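Side-chain contacts in KauB (Pseudomonas aeruginosa PAO1, PDB 6B4R), which probably oxidises a broad range of aldehydes, aminoaldehydes among them, to the corresponding acids with NAD(P)+ as a member of the aldehyde dehydrogenase family: residues 169-172 with 173-177; 191-194 with 195-198; 203-206 with 207-211. All blocks are in the same frame, centred on the assembly; numbering follows the deposited sequence.

Along the chain the three contacts follow in series through two successive beta-alpha-beta units that share strand 187-191 of one mixed sheet. Contact 1 is the first turns of helix 170-183, contact 2 the loop that leaves strand 187-191, and contact 3 the closing turns of helix 198-210. Contacts 1 and 2, with centres about 11 Å apart, touch through Pro-170 and Ser-196; contacts 1 and 3, about 16 Å apart between centres, touch where Leu-171 packs on Ile-203. Contacts 2 and 3 do not touch. Going outward from the chain centre, the series thus runs from the ligand pocket through a potassium site to a helix end.

Contact 1 (169-172 with 173-177); sequences FPLL and MSCWK. With TOE (2-[2-(2-methoxy-ethoxy)-ethoxy]-ethoxyl), chain H.
Leu-172 lays its branched end over the indole of Trp-176, one helical turn further on. CG sits 4.2 Å from the centroid of the five-membered ring and 30° off its normal, an off-centre CH-pi contact, and CD1 comes within 3.5 Å of Trp-176 NE1. Leu-172 holds CG anti to the backbone N (chi1 -177°), the setting that brings the branch to the indole. Met-173 closes the packing: its chain bends at chi2 and chi3, carrying CE to 4.0 Å from Leu-172 CG and over one face of the Trp-176 ring, near its rim. Toward the N-terminus of the helix, Met-173 CG rests 3.7 Å from Phe-169 CB. Phe-169, the N-cap residue, also takes the Met-173 N-H on its carbonyl O at 2.8 Å, nearly in line with the C=O, and so starts the helix. All these side chains are buried, and the tight part is where Leu-172, Met-173 and Trp-176 meet. Looser is another side of the helix, where Leu-171 CD1 lies 4.2 Å from Cys-175 SG. On the pocket side the bound TOE is met by van der Waals approaches, Trp-176 CH2 to TOE CE' at 3.8 Å and Met-173 SD to TOE CA' at 3.9 Å. The Phe-169 ring swings off the helix toward TOE O2', Asn-168 gives TOE a hydrogen bond, and Phe-467 meets Trp-176 edge-to-face. The helix is the crossover of the beta-alpha-beta unit between strands 149-164 and 187-191, and its first turns line a ligand pocket near the predicted active-site Glu-267, consistent with the substrate tunnel of aldehyde dehydrogenases.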
loop_
_atom_site.group_PDB
_atom_site.type_symbol
_atom_site.label_atom_id
_atom_site.label_comp_id
_atom_site.label_asym_id
_atom_site.label_seq_id
_atom_site.Cartn_x
_atom_site.Cartn_y
_atom_site.Cartn_z
ATOM N N PHE A 169 -23.990 22.108 -0.922
ATOM C CA PHE A 169 -24.235 20.756 -0.425
ATOM C C PHE A 169 -23.953 20.691 1.075
ATOM O O PHE A 169 -23.026 20.006 1.501
ATOM C CB PHE A 169 -23.359 19.734 -1.158
ATOM C CG PHE A 169 -23.711 19.554 -2.610
ATOM C CD1 PHE A 169 -24.698 18.659 -2.993
ATOM C CD2 PHE A 169 -23.047 20.271 -3.595
ATOM C CE1 PHE A 169 -25.024 18.487 -4.332
ATOM C CE2 PHE A 169 -23.368 20.103 -4.936
ATOM C CZ PHE A 169 -24.358 19.210 -5.304
ATOM N N PRO A 170 -24.769 21.389 1.882
ATOM C CA PRO A 170 -24.520 21.589 3.318
ATOM C C PRO A 170 -24.290 20.295 4.094
ATOM O O PRO A 170 -23.301 20.197 4.820
ATOM C CB PRO A 170 -25.802 22.272 3.805
ATOM C CG PRO A 170 -26.386 22.903 2.588
ATOM C CD PRO A 170 -26.057 21.968 1.464
ATOM N N LEU A 171 -25.184 19.323 3.948
ATOM C CA LEU A 171 -25.059 18.069 4.686
ATOM C C LEU A 171 -23.973 17.160 4.111
ATOM O O LEU A 171 -23.162 16.608 4.855
ATOM C CB LEU A 171 -26.400 17.332 4.743
ATOM C CG LEU A 171 -26.430 16.020 5.534
ATOM C CD1 LEU A 171 -25.998 16.243 6.975
ATOM C CD2 LEU A 171 -27.814 15.394 5.481
ATOM N N LEU A 172 -23.956 17.017 2.789
ATOM C CA LEU A 172 -22.997 16.138 2.123
ATOM C C LEU A 172 -21.547 16.581 2.324
ATOM O O LEU A 172 -20.683 15.760 2.643
ATOM C CB LEU A 172 -23.308 16.033 0.626
ATOM C CG LEU A 172 -22.399 15.083 -0.158
ATOM C CD1 LEU A 172 -22.486 13.674 0.411
ATOM C CD2 LEU A 172 -22.736 15.088 -1.640
ATOM N N MET A 173 -21.283 17.870 2.130
ATOM C CA MET A 173 -19.942 18.413 2.331
ATOM C C MET A 173 -19.524 18.281 3.788
ATOM O O MET A 173 -18.352 18.061 4.090
ATOM C CB MET A 173 -19.869 19.883 1.905
ATOM C CG MET A 173 -20.041 20.132 0.412
ATOM S SD MET A 173 -18.834 19.268 -0.613
ATOM C CE MET A 173 -19.832 17.922 -1.252
ATOM N N SER A 174 -20.490 18.419 4.690
ATOM C CA SER A 174 -20.222 18.266 6.112
ATOM C C SER A 174 -19.719 16.859 6.411
ATOM O O SER A 174 -18.754 16.681 7.152
ATOM C CB SER A 174 -21.480 18.558 6.931
ATOM O OG SER A 174 -21.916 19.892 6.733
ATOM N N CYS A 175 -20.367 15.863 5.816
ATOM C CA CYS A 175 -20.017 14.471 6.068
ATOM C C CYS A 175 -18.745 14.032 5.338
ATOM O O CYS A 175 -18.068 13.102 5.777
ATOM C CB CYS A 175 -21.190 13.547 5.729
ATOM S SG CYS A 175 -22.628 13.754 6.821
ATOM N N TRP A 176 -18.423 14.696 4.228
ATOM C CA TRP A 176 -17.151 14.459 3.549
ATOM C C TRP A 176 -15.994 14.830 4.468
ATOM O O TRP A 176 -14.919 14.239 4.396
ATOM C CB TRP A 176 -17.047 15.268 2.253
ATOM C CG TRP A 176 -17.741 14.651 1.074
ATOM C CD1 TRP A 176 -18.632 13.616 1.095
ATOM C CD2 TRP A 176 -17.596 15.027 -0.301
ATOM N NE1 TRP A 176 -19.053 13.327 -0.182
ATOM C CE2 TRP A 176 -18.432 14.179 -1.057
ATOM C CE3 TRP A 176 -16.840 15.998 -0.968
ATOM C CZ2 TRP A 176 -18.535 14.274 -2.446
ATOM C CZ3 TRP A 176 -16.942 16.090 -2.348
ATOM C CH2 TRP A 176 -17.783 15.232 -3.071
ATOM N N LYS A 177 -16.221 15.820 5.325
ATOM C CA LYS A 177 -15.212 16.252 6.284
ATOM C C LYS A 177 -15.312 15.457 7.590
ATOM O O LYS A 177 -14.322 14.896 8.067
ATOM C CB LYS A 177 -15.351 17.751 6.565
ATOM C CG LYS A 177 -15.279 18.643 5.328
ATOM C CD LYS A 177 -13.948 18.490 4.612
ATOM C CE LYS A 177 -13.695 19.637 3.647
ATOM N NZ LYS A 177 -14.727 19.736 2.586
HETATM O "O2'" TOE H . -19.439 21.315 -4.448
HETATM C "CA'" TOE H . -18.487 20.245 -4.420
HETATM C "CB'" TOE H . -18.550 19.479 -5.735
HETATM O "OC'" TOE H . -19.319 18.288 -5.575
HETATM C "CD'" TOE H . -19.313 17.508 -6.768
HETATM C "CE'" TOE H . -19.493 16.033 -6.424
HETATM O "OF'" TOE H . -20.845 15.776 -6.050
HETATM C "CG'" TOE H . -21.039 14.402 -5.723
HETATM C "CH'" TOE H . -22.531 14.102 -5.644
HETATM O "OI'" TOE H . -23.131 14.388 -6.907
HETATM C "CK'" TOE H . -24.456 13.872 -6.999
#

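Contact 2 (191-194 with 195-198); sequences KPSE and KSPL. With K (potassium ion), chain G.
A type I beta turn from Ser-193 to Ser-196 shapes the loop between strand 187-191 and helix 198-210, and a potassium ion is bound beside it. Ser-196 N donates to Ser-193 O at 3.1 Å, closing the turn. The donor stands above the plane of that carbonyl, 65° out of it. The Ser-193 side chain adds an ST turn: OG is anti to its own backbone N (chi1 167°), which brings it round to accept the N-H of Lys-195 at 3.0 Å with an N-H...O angle of 163°. Ser-193 thus holds the turn through both its carbonyl and its hydroxyl, and Lys-195 CB packs on that hydroxyl. Water 1 links the two ends, accepting from Ser-193 N and bonded to Ser-196 OG. Where the chain enters and leaves the turn, Pro-192 and Pro-197 cross at about a right angle, Pro-192 CG lying 4.1 Å from Pro-197 CB. Lys-191 NZ reaches forward to Glu-194 OE1 at 3.4 Å, a salt bridge whose hydrogen bond is weak, and also makes a weak bond to Pro-192 O. The Lys-195 chain runs off the turn to a salt bridge with Asp-346; its NZ is 5.0 Å from Glu-194 OE2, not in contact, though the opposite charges may still attract weakly. At the metal, Lys-195 O binds potassium at 2.9 Å, while Glu-194 O holds water 2, itself a ligand of the ion. Asp-108 and Leu-40 O join them, and Asp-108 also takes the N-H of Leu-198 at the start of the next helix. The arrangement is that of a strand-to-helix connection in a beta-alpha-beta unit, its beta turn presenting a backbone carbonyl to a monovalent cation site.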
loop_
_atom_site.group_PDB
_atom_site.type_symbol
_atom_site.label_atom_id
_atom_site.label_comp_id
_atom_site.label_asym_id
_atom_site.label_seq_id
_atom_site.Cartn_x
_atom_site.Cartn_y
_atom_site.Cartn_z
ATOM N N LYS A 191 -18.285 24.843 11.256
ATOM C CA LYS A 191 -18.917 26.126 11.000
ATOM C C LYS A 191 -19.612 26.053 9.650
ATOM O O LYS A 191 -18.960 26.123 8.606
ATOM C CB LYS A 191 -17.882 27.257 11.024
ATOM C CG LYS A 191 -18.470 28.667 10.997
ATOM C CD LYS A 191 -18.642 29.168 9.574
ATOM C CE LYS A 191 -19.459 30.440 9.520
ATOM N NZ LYS A 191 -19.830 30.779 8.118
ATOM N N PRO A 192 -20.942 25.900 9.664
ATOM C CA PRO A 192 -21.726 25.847 8.428
ATOM C C PRO A 192 -21.879 27.237 7.823
ATOM O O PRO A 192 -21.667 28.233 8.511
ATOM C CB PRO A 192 -23.083 25.332 8.907
ATOM C CG PRO A 192 -23.192 25.841 10.308
ATOM C CD PRO A 192 -21.789 25.785 10.865
ATOM N N SER A 193 -22.240 27.300 6.548
ATOM C CA SER A 193 -22.484 28.577 5.896
ATOM C C SER A 193 -23.684 29.270 6.530
ATOM O O SER A 193 -24.619 28.610 6.981
ATOM C CB SER A 193 -22.733 28.372 4.402
ATOM O OG SER A 193 -23.269 29.540 3.811
ATOM N N GLU A 194 -23.659 30.598 6.557
ATOM C CA GLU A 194 -24.774 31.364 7.105
ATOM C C GLU A 194 -25.985 31.304 6.178
ATOM O O GLU A 194 -27.077 31.741 6.538
ATOM C CB GLU A 194 -24.373 32.821 7.358
ATOM C CG GLU A 194 -24.066 33.623 6.101
ATOM C CD GLU A 194 -22.655 33.405 5.593
ATOM O OE1 GLU A 194 -21.849 32.776 6.312
ATOM O OE2 GLU A 194 -22.351 33.864 4.473
ATOM N N LYS A 195 -25.782 30.763 4.982
ATOM C CA LYS A 195 -26.866 30.582 4.027
ATOM C C LYS A 195 -27.577 29.244 4.224
ATOM O O LYS A 195 -28.620 29.005 3.617
ATOM C CB LYS A 195 -26.339 30.678 2.595
ATOM C CG LYS A 195 -25.728 32.022 2.230
ATOM C CD LYS A 195 -25.282 32.027 0.773
ATOM C CE LYS A 195 -24.561 33.314 0.406
ATOM N NZ LYS A 195 -25.439 34.508 0.548
ATOM N N SER A 196 -27.018 28.378 5.067
ATOM C CA SER A 196 -27.599 27.052 5.294
ATOM C C SER A 196 -27.054 26.357 6.542
ATOM O O SER A 196 -26.259 25.425 6.436
ATOM C CB SER A 196 -27.360 26.159 4.076
ATOM O OG SER A 196 -25.972 26.027 3.818
ATOM N N PRO A 197 -27.491 26.796 7.732
ATOM C CA PRO A 197 -26.950 26.240 8.976
ATOM C C PRO A 197 -27.772 25.094 9.581
ATOM O O PRO A 197 -27.254 24.366 10.429
ATOM C CB PRO A 197 -26.981 27.447 9.913
ATOM C CG PRO A 197 -28.197 28.207 9.474
ATOM C CD PRO A 197 -28.347 27.971 7.982
ATOM N N LEU A 198 -29.019 24.933 9.146
ATOM C CA LEU A 198 -29.974 24.062 9.835
ATOM C C LEU A 198 -29.576 22.579 9.966
ATOM O O LEU A 198 -29.686 22.005 11.050
ATOM C CB LEU A 198 -31.366 24.193 9.207
ATOM C CG LEU A 198 -31.918 25.624 9.141
ATOM C CD1 LEU A 198 -33.340 25.645 8.600
ATOM C CD2 LEU A 198 -31.838 26.316 10.499
HETATM K K K G . -31.275 29.976 4.300
HETATM O O HOH W 1 -23.519 25.200 5.192
HETATM O O HOH W 2 -29.833 31.492 6.279
#

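Contact 3 (203-206 with 207-211); sequences IAQL and AVEAG
Gln-205 lays the middle of its side chain against the carboxylate of Glu-209, one helical turn on, CG lying 3.6 Å from Glu-209 OE2. The two chains cross at about a right angle, and the amide and carboxylate planes are turned 53° apart. Gln-205 OE1 lies 3.6 Å from both Glu-209 CG and Glu-209 OE2; the two oxygens are both acceptors and no hydrogen bond joins them, so CH groups simply lie beside oxygens. A bend at chi2 of Gln-205 (61°) folds its amide forward along the helix. Glu-209, extended beyond CG, brings OE1 to 3.9 Å from Leu-206 CD2, so its carboxylate is flanked by Gln-205 and the leucine methyl. Beneath the pair, Glu-209 N donates to Gln-205 O at 3.0 Å. These are the closing turns of helix 198-210, the crossover of the beta-alpha-beta unit between strands 187-191 and 217-219, and they finish in a Schellman motif: Gly-211 N bonds back to Val-208 O at 3.2 Å and weakly to Ala-207 O. Gly-211 has a phi of 126°, at which a side chain would jam against the carbonyl O of Ala-210. On the buried flanks the small Ala-207 packs on Phe-90 and Phe-217, and Ala-210 on Phe-90 and Leu-93, bringing helix 80-96 close. The carbonyl O of Ala-210 accepts a hydrogen bond from Arg-89 NE.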
loop_
_atom_site.group_PDB
_atom_site.type_symbol
_atom_site.label_atom_id
_atom_site.label_comp_id
_atom_site.label_asym_id
_atom_site.label_seq_id
_atom_site.Cartn_x
_atom_site.Cartn_y
_atom_site.Cartn_z
ATOM N N ILE A 203 -27.748 17.492 12.976
ATOM C CA ILE A 203 -26.974 16.254 13.069
ATOM C C ILE A 203 -26.021 16.225 14.260
ATOM O O ILE A 203 -25.541 15.159 14.648
ATOM C CB ILE A 203 -26.171 15.975 11.781
ATOM C CG1 ILE A 203 -25.128 17.073 11.552
ATOM C CG2 ILE A 203 -27.104 15.840 10.584
ATOM C CD1 ILE A 203 -24.202 16.803 10.394
ATOM N N ALA A 204 -25.747 17.395 14.830
ATOM C CA ALA A 204 -24.878 17.496 15.999
ATOM C C ALA A 204 -25.453 16.715 17.176
ATOM O O ALA A 204 -24.725 16.035 17.900
ATOM C CB ALA A 204 -24.675 18.950 16.377
ATOM N N GLN A 205 -26.768 16.817 17.349
ATOM C CA GLN A 205 -27.472 16.074 18.383
ATOM C C GLN A 205 -27.464 14.578 18.073
ATOM O O GLN A 205 -27.344 13.745 18.975
ATOM C CB GLN A 205 -28.911 16.581 18.504
ATOM C CG GLN A 205 -29.776 15.788 19.467
ATOM C CD GLN A 205 -29.248 15.824 20.888
ATOM O OE1 GLN A 205 -29.130 14.789 21.542
ATOM N NE2 GLN A 205 -28.931 17.021 21.375
ATOM N N LEU A 206 -27.587 14.246 16.792
ATOM C CA LEU A 206 -27.624 12.853 16.355
ATOM C C LEU A 206 -26.292 12.148 16.592
ATOM O O LEU A 206 -26.255 10.946 16.860
ATOM C CB LEU A 206 -28.011 12.759 14.878
ATOM C CG LEU A 206 -29.370 13.335 14.477
ATOM C CD1 LEU A 206 -29.631 13.093 13.000
ATOM C CD2 LEU A 206 -30.485 12.744 15.327
ATOM N N ALA A 207 -25.197 12.894 16.484
ATOM C CA ALA A 207 -23.878 12.342 16.763
ATOM C C ALA A 207 -23.783 11.923 18.226
ATOM O O ALA A 207 -23.298 10.835 18.543
ATOM C CB ALA A 207 -22.795 13.358 16.430
ATOM N N VAL A 208 -24.258 12.796 19.109
ATOM C CA VAL A 208 -24.262 12.525 20.542
ATOM C C VAL A 208 -25.110 11.294 20.863
ATOM O O VAL A 208 -24.714 10.451 21.670
ATOM C CB VAL A 208 -24.756 13.750 21.344
ATOM C CG1 VAL A 208 -25.036 13.374 22.785
ATOM C CG2 VAL A 208 -23.728 14.869 21.275
ATOM N N GLU A 209 -26.262 11.181 20.208
ATOM C CA GLU A 209 -27.154 10.044 20.418
ATOM C C GLU A 209 -26.523 8.742 19.940
ATOM O O GLU A 209 -26.801 7.672 20.481
ATOM C CB GLU A 209 -28.492 10.261 19.707
ATOM C CG GLU A 209 -29.308 11.422 20.251
ATOM C CD GLU A 209 -30.628 11.599 19.526
ATOM O OE1 GLU A 209 -30.944 10.766 18.650
ATOM O OE2 GLU A 209 -31.351 12.572 19.831
ATOM N N ALA A 210 -25.674 8.837 18.922
ATOM C CA ALA A 210 -25.043 7.658 18.338
ATOM C C ALA A 210 -23.898 7.131 19.197
ATOM O O ALA A 210 -23.489 5.979 19.056
ATOM C CB ALA A 210 -24.552 7.968 16.935
ATOM N N GLY A 211 -23.379 7.976 20.082
ATOM C CA GLY A 211 -22.308 7.568 20.970
ATOM C C GLY A 211 -21.083 8.464 20.940
ATOM O O GLY A 211 -20.162 8.284 21.736
#